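Long-range contacts in putative enoyl-CoA hydratase (PDB 3G64), which probably acts on acyl-CoA thioesters as a hydratase or related enzyme of the enoyl-CoA hydratase/isomerase (crotonase) family: residues Gly103-Glu111 with Ala129-Phe137; Leu65-Ser76 with Phe114-Ala125. All coordinates share one frame; numbering follows the deposited sequence.

Interaction 1: residues Gly103-Glu111 with Ala129-Phe137; sequences GQVVRAVRE and AVLALAADF
Arg110 reaches across from helix 92-111 to the C-terminal end of helix 127-134 and grips two acceptors with one nitrogen. Its chain bends twice (chi2 -56°, chi3 -41°), which turns the guanidinium toward the neighbouring helix. Arg110 NH1 donates to Ala134 O at 2.8 Å, with that oxygen lying at the edge of the guanidinium, close to its plane. The same NH1 makes a salt bridge with Asp136 OD1, 3.0 Å away; here the carboxylate oxygen is met from above its own plane, and the two flat groups are turned 66° against each other. A water at the guanidinium edge bridges Arg110 NH2 and Asp136 OD1. The helices, a buried pair behind the sheet of the crotonase fold, run roughly in the same direction, their axes 9.5 Å apart. Ala134 is the small residue in the seam: its CB lies 3.8 Å from Val106 CG1 and 4.0 Å from Val109 CG1, while Val109 CG1 also rests against Ala134 O. Val106 is forked across the groove. With CG1 placed anti to the backbone N it meets Ala134, and its other branch, CG2, crosses the side chain of Val130 at about a right angle, 3.9 Å from Val130 CG1. The preceding residue, Val105, approaches Leu131 CD2 obliquely through CG1. Leu49 touches Val105, Leu53 touches Val109, and Leu239 of the second subunit packs on Arg110. Arg110 thus bridges the carbonyl of Ala134, the last helical residue, to Asp136 just beyond. Lys228 NZ forms a salt bridge with Asp136 OD2. The buried carboxylate therefore lies between two cationic side chains, an environment that would be expected to favour its ionised form, while the valines and Ala134 supply a mostly apolar seam beside it.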
loop_
_atom_site.group_PDB
_atom_site.type_symbol
_atom_site.label_atom_id
_atom_site.label_comp_id
_atom_site.label_asym_id
_atom_site.label_seq_id
_atom_site.Cartn_x
_atom_site.Cartn_y
_atom_site.Cartn_z
ATOM N N GLY A 103 15.500 -14.423 6.335
ATOM C CA GLY A 103 14.811 -13.822 5.200
ATOM C C GLY A 103 14.253 -14.860 4.244
ATOM O O GLY A 103 13.147 -14.699 3.709
ATOM N N GLN A 104 14.976 -15.943 4.013
ATOM C CA GLN A 104 14.438 -16.930 3.077
ATOM C C GLN A 104 13.335 -17.784 3.721
ATOM O O GLN A 104 12.537 -18.403 3.009
ATOM C CB GLN A 104 15.545 -17.800 2.466
ATOM C CG GLN A 104 16.641 -16.989 1.728
ATOM C CD GLN A 104 16.220 -16.482 0.364
ATOM O OE1 GLN A 104 15.540 -17.182 -0.391
ATOM N NE2 GLN A 104 16.660 -15.267 0.016
ATOM N N VAL A 105 13.267 -17.812 5.056
ATOM C CA VAL A 105 12.100 -18.442 5.690
ATOM C C VAL A 105 10.839 -17.645 5.352
ATOM O O VAL A 105 9.835 -18.203 4.891
ATOM C CB VAL A 105 12.262 -18.598 7.214
ATOM C CG1 VAL A 105 10.905 -19.088 7.825
ATOM C CG2 VAL A 105 13.361 -19.599 7.484
ATOM N N VAL A 106 10.916 -16.328 5.527
ATOM C CA VAL A 106 9.787 -15.449 5.236
ATOM C C VAL A 106 9.419 -15.521 3.750
ATOM O O VAL A 106 8.230 -15.593 3.395
ATOM C CB VAL A 106 10.109 -13.992 5.670
ATOM C CG1 VAL A 106 9.112 -13.017 5.103
ATOM C CG2 VAL A 106 10.130 -13.904 7.211
ATOM N N ARG A 107 10.429 -15.521 2.879
ATOM C CA ARG A 107 10.164 -15.643 1.458
ATOM C C ARG A 107 9.476 -16.985 1.157
ATOM O O ARG A 107 8.524 -17.053 0.359
ATOM C CB ARG A 107 11.468 -15.512 0.669
ATOM C CG ARG A 107 11.211 -15.274 -0.807
ATOM C CD ARG A 107 12.527 -15.013 -1.604
ATOM N NE ARG A 107 13.198 -16.275 -1.866
ATOM C CZ ARG A 107 14.169 -16.449 -2.769
ATOM N NH1 ARG A 107 14.606 -15.440 -3.520
ATOM N NH2 ARG A 107 14.711 -17.650 -2.925
ATOM N N ALA A 108 9.952 -18.052 1.798
ATOM C CA ALA A 108 9.350 -19.371 1.591
ATOM C C ALA A 108 7.871 -19.377 2.048
ATOM O O ALA A 108 7.016 -19.995 1.408
ATOM C CB ALA A 108 10.142 -20.436 2.335
ATOM N N VAL A 109 7.554 -18.674 3.136
ATOM C CA VAL A 109 6.145 -18.558 3.515
ATOM C C VAL A 109 5.360 -17.834 2.428
ATOM O O VAL A 109 4.266 -18.255 2.059
ATOM C CB VAL A 109 5.935 -17.853 4.874
ATOM C CG1 VAL A 109 4.428 -17.598 5.124
ATOM C CG2 VAL A 109 6.503 -18.699 5.997
ATOM N N ARG A 110 5.920 -16.746 1.897
ATOM C CA ARG A 110 5.237 -15.999 0.844
ATOM C C ARG A 110 5.067 -16.810 -0.464
ATOM O O ARG A 110 4.162 -16.512 -1.262
ATOM C CB ARG A 110 5.965 -14.654 0.557
ATOM C CG ARG A 110 5.947 -13.655 1.798
ATOM C CD ARG A 110 4.488 -13.355 2.285
ATOM N NE ARG A 110 3.563 -13.169 1.152
ATOM C CZ ARG A 110 2.299 -13.602 1.127
ATOM N NH1 ARG A 110 1.778 -14.251 2.175
ATOM N NH2 ARG A 110 1.546 -13.408 0.043
ATOM N N GLU A 111 5.926 -17.800 -0.690
ATOM C CA GLU A 111 5.954 -18.462 -1.996
ATOM C C GLU A 111 5.403 -19.888 -2.031
ATOM O O GLU A 111 5.265 -20.452 -3.108
ATOM C CB GLU A 111 7.381 -18.453 -2.595
ATOM C CG GLU A 111 7.827 -17.086 -3.101
ATOM C CD GLU A 111 9.230 -17.090 -3.718
ATOM O OE1 GLU A 111 9.942 -18.115 -3.657
ATOM O OE2 GLU A 111 9.621 -16.045 -4.272
ATOM N N ALA A 129 6.641 -11.854 15.195
ATOM C CA ALA A 129 5.759 -10.914 14.525
ATOM C C ALA A 129 5.957 -10.952 12.998
ATOM O O ALA A 129 4.999 -10.780 12.246
ATOM C CB ALA A 129 6.010 -9.475 15.074
ATOM N N VAL A 130 7.182 -11.195 12.524
ATOM C CA VAL A 130 7.386 -11.184 11.065
ATOM C C VAL A 130 6.850 -12.453 10.435
ATOM O O VAL A 130 6.298 -12.416 9.329
ATOM C CB VAL A 130 8.858 -10.945 10.633
ATOM C CG1 VAL A 130 8.942 -10.722 9.053
ATOM C CG2 VAL A 130 9.428 -9.743 11.374
ATOM N N LEU A 131 7.003 -13.576 11.132
ATOM C CA LEU A 131 6.395 -14.818 10.666
ATOM C C LEU A 131 4.873 -14.659 10.581
ATOM O O LEU A 131 4.253 -15.069 9.606
ATOM C CB LEU A 131 6.746 -15.962 11.620
ATOM C CG LEU A 131 8.206 -16.421 11.498
ATOM C CD1 LEU A 131 8.480 -17.546 12.503
ATOM C CD2 LEU A 131 8.508 -16.866 10.044
ATOM N N ALA A 132 4.282 -14.036 11.590
ATOM C CA ALA A 132 2.847 -13.762 11.552
ATOM C C ALA A 132 2.508 -12.873 10.344
ATOM O O ALA A 132 1.572 -13.136 9.600
ATOM C CB ALA A 132 2.397 -13.096 12.860
ATOM N N LEU A 133 3.294 -11.822 10.149
ATOM C CA LEU A 133 3.039 -10.878 9.064
ATOM C C LEU A 133 3.158 -11.552 7.680
ATOM O O LEU A 133 2.472 -11.174 6.735
ATOM C CB LEU A 133 4.058 -9.722 9.192
ATOM C CG LEU A 133 3.988 -8.517 8.254
ATOM C CD1 LEU A 133 2.655 -7.784 8.465
ATOM C CD2 LEU A 133 5.182 -7.600 8.532
ATOM N N ALA A 134 4.015 -12.563 7.562
ATOM C CA ALA A 134 4.223 -13.217 6.269
ATOM C C ALA A 134 3.082 -14.181 5.904
ATOM O O ALA A 134 2.832 -14.457 4.729
ATOM C CB ALA A 134 5.568 -13.949 6.241
ATOM N N ALA A 135 2.404 -14.684 6.920
ATOM C CA ALA A 135 1.280 -15.603 6.722
ATOM C C ALA A 135 0.212 -14.955 5.853
ATOM O O ALA A 135 0.079 -13.714 5.800
ATOM C CB ALA A 135 0.667 -16.011 8.116
ATOM N N ASP A 136 -0.542 -15.781 5.144
ATOM C CA ASP A 136 -1.641 -15.263 4.360
ATOM C C ASP A 136 -2.775 -14.787 5.259
ATOM O O ASP A 136 -3.451 -13.777 4.944
ATOM C CB ASP A 136 -2.101 -16.342 3.381
ATOM C CG ASP A 136 -0.937 -16.814 2.500
ATOM O OD1 ASP A 136 -0.519 -16.020 1.628
ATOM O OD2 ASP A 136 -0.404 -17.927 2.723
ATOM N N PHE A 137 -2.971 -15.496 6.381
ATOM C CA PHE A 137 -4.043 -15.171 7.331
ATOM C C PHE A 137 -3.482 -15.088 8.746
ATOM O O PHE A 137 -2.652 -15.919 9.136
ATOM C CB PHE A 137 -5.189 -16.206 7.304
ATOM C CG PHE A 137 -5.897 -16.330 5.978
ATOM C CD1 PHE A 137 -7.083 -15.644 5.738
ATOM C CD2 PHE A 137 -5.386 -17.142 4.982
ATOM C CE1 PHE A 137 -7.741 -15.764 4.519
ATOM C CE2 PHE A 137 -6.032 -17.266 3.737
ATOM C CZ PHE A 137 -7.209 -16.574 3.511
HETATM O O HOH W 1 -1.298 -13.768 0.195
#

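Interaction 2: residues Leu65-Ser76 with Phe114-Ala125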
loop_
_atom_site.group_PDB
_atom_site.type_symbol
_atom_site.label_atom_id
_atom_site.label_comp_id
_atom_site.label_asym_id
_atom_site.label_seq_id
_atom_site.Cartn_x
_atom_site.Cartn_y
_atom_site.Cartn_z
ATOM N N LEU A 65 -1.656 -24.708 5.669
ATOM C CA LEU A 65 -0.754 -24.880 6.794
ATOM C C LEU A 65 -1.078 -23.875 7.892
ATOM O O LEU A 65 -1.244 -22.663 7.645
ATOM C CB LEU A 65 0.715 -24.775 6.321
ATOM C CG LEU A 65 1.798 -24.966 7.401
ATOM C CD1 LEU A 65 3.092 -25.478 6.777
ATOM C CD2 LEU A 65 2.048 -23.682 8.163
ATOM N N VAL A 66 -1.187 -24.394 9.105
ATOM C CA VAL A 66 -1.370 -23.581 10.302
ATOM C C VAL A 66 -0.052 -23.505 11.047
ATOM O O VAL A 66 0.610 -24.529 11.291
ATOM C CB VAL A 66 -2.433 -24.177 11.241
ATOM C CG1 VAL A 66 -2.541 -23.350 12.532
ATOM C CG2 VAL A 66 -3.792 -24.272 10.532
ATOM N N LEU A 67 0.346 -22.286 11.386
ATOM C CA LEU A 67 1.530 -22.065 12.199
ATOM C C LEU A 67 1.047 -21.653 13.603
ATOM O O LEU A 67 0.333 -20.678 13.763
ATOM C CB LEU A 67 2.401 -20.970 11.554
ATOM C CG LEU A 67 3.725 -20.523 12.215
ATOM C CD1 LEU A 67 4.635 -21.707 12.488
ATOM C CD2 LEU A 67 4.482 -19.465 11.345
ATOM N N ALA A 68 1.437 -22.408 14.613
ATOM C CA ALA A 68 0.928 -22.194 15.969
ATOM C C ALA A 68 2.047 -22.225 17.010
ATOM O O ALA A 68 3.158 -22.664 16.716
ATOM C CB ALA A 68 -0.115 -23.223 16.292
ATOM N N GLY A 69 1.735 -21.750 18.215
ATOM C CA GLY A 69 2.639 -21.795 19.358
ATOM C C GLY A 69 1.878 -22.180 20.632
ATOM O O GLY A 69 0.783 -21.678 20.870
ATOM N N GLU A 70 2.434 -23.070 21.446
ATOM C CA GLU A 70 1.773 -23.408 22.719
ATOM C C GLU A 70 2.303 -22.572 23.878
ATOM O O GLU A 70 3.339 -21.906 23.748
ATOM C CB GLU A 70 1.874 -24.900 23.022
ATOM C CG GLU A 70 0.848 -25.703 22.248
ATOM C CD GLU A 70 1.088 -27.203 22.296
ATOM O OE1 GLU A 70 2.080 -27.641 22.928
ATOM O OE2 GLU A 70 0.278 -27.937 21.685
ATOM N N GLY A 71 1.586 -22.594 25.002
ATOM C CA GLY A 71 1.987 -21.843 26.175
ATOM C C GLY A 71 1.339 -20.477 26.259
ATOM O O GLY A 71 0.248 -20.272 25.759
ATOM N N ARG A 72 2.033 -19.538 26.888
ATOM C CA ARG A 72 1.491 -18.206 27.159
ATOM C C ARG A 72 1.462 -17.270 25.936
ATOM O O ARG A 72 0.888 -16.183 25.999
ATOM C CB ARG A 72 2.300 -17.522 28.275
ATOM C CG ARG A 72 2.346 -18.300 29.606
ATOM C CD ARG A 72 3.299 -17.641 30.625
ATOM N NE ARG A 72 4.686 -17.559 30.157
ATOM C CZ ARG A 72 5.631 -18.465 30.410
ATOM N NH1 ARG A 72 5.361 -19.542 31.139
ATOM N NH2 ARG A 72 6.856 -18.297 29.935
ATOM N N GLY A 73 2.108 -17.658 24.844
ATOM C CA GLY A 73 2.089 -16.821 23.661
ATOM C C GLY A 73 2.593 -17.485 22.391
ATOM O O GLY A 73 3.126 -18.595 22.389
ATOM N N PHE A 74 2.426 -16.770 21.289
ATOM C CA PHE A 74 2.749 -17.323 19.992
ATOM C C PHE A 74 4.261 -17.523 19.824
ATOM O O PHE A 74 4.721 -18.655 19.659
ATOM C CB PHE A 74 2.180 -16.432 18.887
ATOM C CG PHE A 74 2.542 -16.888 17.507
ATOM C CD1 PHE A 74 1.960 -18.026 16.965
ATOM C CD2 PHE A 74 3.458 -16.172 16.743
ATOM C CE1 PHE A 74 2.274 -18.434 15.670
ATOM C CE2 PHE A 74 3.786 -16.576 15.451
ATOM C CZ PHE A 74 3.197 -17.703 14.915
ATOM N N CYS A 75 5.030 -16.433 19.874
ATOM C CA CYS A 75 6.486 -16.528 19.662
ATOM C C CYS A 75 7.132 -15.205 20.048
ATOM O O CYS A 75 6.761 -14.155 19.510
ATOM C CB CYS A 75 6.791 -16.804 18.175
ATOM S SG CYS A 75 8.607 -17.038 17.822
ATOM N N SER A 76 8.091 -15.249 20.962
ATOM C CA SER A 76 8.808 -14.053 21.405
ATOM C C SER A 76 9.977 -13.653 20.498
ATOM O O SER A 76 10.651 -12.666 20.757
ATOM C CB SER A 76 9.345 -14.275 22.821
ATOM O OG SER A 76 10.276 -15.361 22.804
ATOM N N PHE A 114 0.361 -23.011 -1.023
ATOM C CA PHE A 114 -0.805 -23.253 -0.169
ATOM C C PHE A 114 -0.849 -22.115 0.809
ATOM O O PHE A 114 0.189 -21.539 1.137
ATOM C CB PHE A 114 -0.730 -24.587 0.596
ATOM C CG PHE A 114 0.628 -24.896 1.180
ATOM C CD1 PHE A 114 1.019 -24.357 2.400
ATOM C CD2 PHE A 114 1.513 -25.737 0.502
ATOM C CE1 PHE A 114 2.283 -24.640 2.935
ATOM C CE2 PHE A 114 2.766 -26.029 1.014
ATOM C CZ PHE A 114 3.162 -25.474 2.244
ATOM N N PRO A 115 -2.053 -21.783 1.279
ATOM C CA PRO A 115 -2.249 -20.728 2.272
ATOM C C PRO A 115 -1.636 -21.106 3.621
ATOM O O PRO A 115 -1.701 -22.264 4.073
ATOM C CB PRO A 115 -3.791 -20.631 2.430
ATOM C CG PRO A 115 -4.370 -21.725 1.606
ATOM C CD PRO A 115 -3.299 -22.463 0.877
ATOM N N VAL A 116 -1.049 -20.106 4.258
ATOM C CA VAL A 116 -0.473 -20.276 5.576
ATOM C C VAL A 116 -1.277 -19.420 6.536
ATOM O O VAL A 116 -1.568 -18.252 6.239
ATOM C CB VAL A 116 1.018 -19.851 5.560
ATOM C CG1 VAL A 116 1.594 -19.811 6.985
ATOM C CG2 VAL A 116 1.809 -20.802 4.654
ATOM N N ILE A 117 -1.657 -20.006 7.671
ATOM C CA ILE A 117 -2.487 -19.326 8.654
ATOM C C ILE A 117 -1.741 -19.270 9.998
ATOM O O ILE A 117 -1.308 -20.300 10.518
ATOM C CB ILE A 117 -3.811 -20.119 8.835
ATOM C CG1 ILE A 117 -4.534 -20.212 7.487
ATOM C CG2 ILE A 117 -4.676 -19.533 9.973
ATOM C CD1 ILE A 117 -5.257 -21.509 7.299
ATOM N N ALA A 118 -1.567 -18.074 10.551
ATOM C CA ALA A 118 -0.948 -17.949 11.881
ATOM C C ALA A 118 -2.017 -17.862 12.960
ATOM O O ALA A 118 -2.916 -17.002 12.898
ATOM C CB ALA A 118 -0.014 -16.731 11.940
ATOM N N ALA A 119 -1.939 -18.773 13.927
ATOM C CA ALA A 119 -2.908 -18.829 15.024
ATOM C C ALA A 119 -2.306 -18.040 16.178
ATOM O O ALA A 119 -1.396 -18.532 16.857
ATOM C CB ALA A 119 -3.144 -20.305 15.448
ATOM N N LEU A 120 -2.779 -16.816 16.392
ATOM C CA LEU A 120 -2.081 -15.886 17.289
ATOM C C LEU A 120 -2.770 -15.671 18.634
ATOM O O LEU A 120 -3.997 -15.592 18.710
ATOM C CB LEU A 120 -1.922 -14.515 16.623
ATOM C CG LEU A 120 -1.219 -14.448 15.252
ATOM C CD1 LEU A 120 -1.249 -13.017 14.775
ATOM C CD2 LEU A 120 0.211 -14.925 15.403
ATOM N N HIS A 121 -1.950 -15.501 19.669
ATOM C CA HIS A 121 -2.414 -15.203 21.030
ATOM C C HIS A 121 -1.166 -14.757 21.793
ATOM O O HIS A 121 -0.042 -15.129 21.411
ATOM C CB HIS A 121 -3.014 -16.450 21.685
ATOM C CG HIS A 121 -2.069 -17.612 21.731
ATOM N ND1 HIS A 121 -1.338 -17.938 22.855
ATOM C CD2 HIS A 121 -1.708 -18.504 20.775
ATOM C CE1 HIS A 121 -0.575 -18.983 22.592
ATOM N NE2 HIS A 121 -0.776 -19.343 21.335
ATOM N N GLY A 122 -1.361 -13.951 22.837
ATOM C CA GLY A 122 -0.268 -13.391 23.608
ATOM C C GLY A 122 0.797 -12.776 22.694
ATOM O O GLY A 122 0.471 -12.244 21.631
ATOM N N VAL A 123 2.065 -12.858 23.101
ATOM C CA VAL A 123 3.132 -12.135 22.407
ATOM C C VAL A 123 3.512 -12.759 21.061
ATOM O O VAL A 123 3.685 -13.984 20.947
ATOM C CB VAL A 123 4.389 -11.954 23.297
ATOM C CG1 VAL A 123 4.832 -13.266 23.843
ATOM C CG2 VAL A 123 5.540 -11.363 22.502
ATOM N N ALA A 124 3.613 -11.898 20.049
ATOM C CA ALA A 124 4.296 -12.222 18.797
ATOM C C ALA A 124 5.282 -11.092 18.539
ATOM O O ALA A 124 4.908 -10.012 18.065
ATOM C CB ALA A 124 3.278 -12.336 17.640
ATOM N N ALA A 125 6.539 -11.337 18.876
ATOM C CA ALA A 125 7.538 -10.294 18.925
ATOM C C ALA A 125 8.702 -10.661 18.019
ATOM O O ALA A 125 9.035 -11.848 17.855
ATOM C CB ALA A 125 8.038 -10.115 20.381
HETATM O O HOH W 2 -1.158 -20.816 18.500
HETATM O O HOH W 3 2.497 -13.891 25.792
HETATM O O HOH W 4 -2.006 -17.317 25.170
#
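Leu120 CD2 sits over the centre of the Phe74 ring, 3.6 Å from its centroid, a CH-pi contact, and Ala124 CB comes to 3.9 Å from Phe74 CD2. Phe74 points its ring here because CG lies anti to the backbone N (chi1 176°). The next residue after Leu120, His121, has CG between its backbone N and carbonyl carbon (chi1 57°), and its ring lies with Gly69 O in its plane: His121 NE2 donates to that oxygen at 2.8 Å. The amide N of Phe74 stands over a face of the same imidazole. These side chains are set by two stretches of backbone pairing. Strands 64-69 and 116-120 run parallel, with Leu67 N bonded to Ile117 O at 2.7 Å and Ala119 N to Leu67 O at 3.0 Å. After loops that shift the register by two, Cys75 pairs with Ala124, and Cys75 O accepts from Ala125 N at 2.9 Å. At the start of the strands, Leu65 CB packs against Phe114 CE1, 3.7 Å apart. The two parallel strands, joined through helices 80-87 and 92-111, form a beta-alpha-beta crossover. Within the sheet, strand 27-32 flanks 64-69 and strand 137-140 flanks 116-120; helix 205-217 lies over the face carrying Val66, Ile117 and Ala119.

How the interactions relate
The two contacts interlock along the chain: helix 92-111 leads into strand 116-120, and strand 123-125 runs into helix 127-134, so the segments alternate. Their centres are 12 Å apart. Asp136, held by Arg110 in interaction 1, also probably accepts a hydrogen bond at OD2 from Val116 N of interaction 2, at 2.7 Å, and Phe137 O probably takes one from Ala118 N at 2.8 Å as the next strand joins the sheet. The side chain of His121 is about 3 Å from a glycerol, probably from the crystallisation liquor, which only hints at a pocket. In crotonases, backbone N-H groups shortly after segments like 65-76 and 114-125 form the oxyanion hole, probably so here.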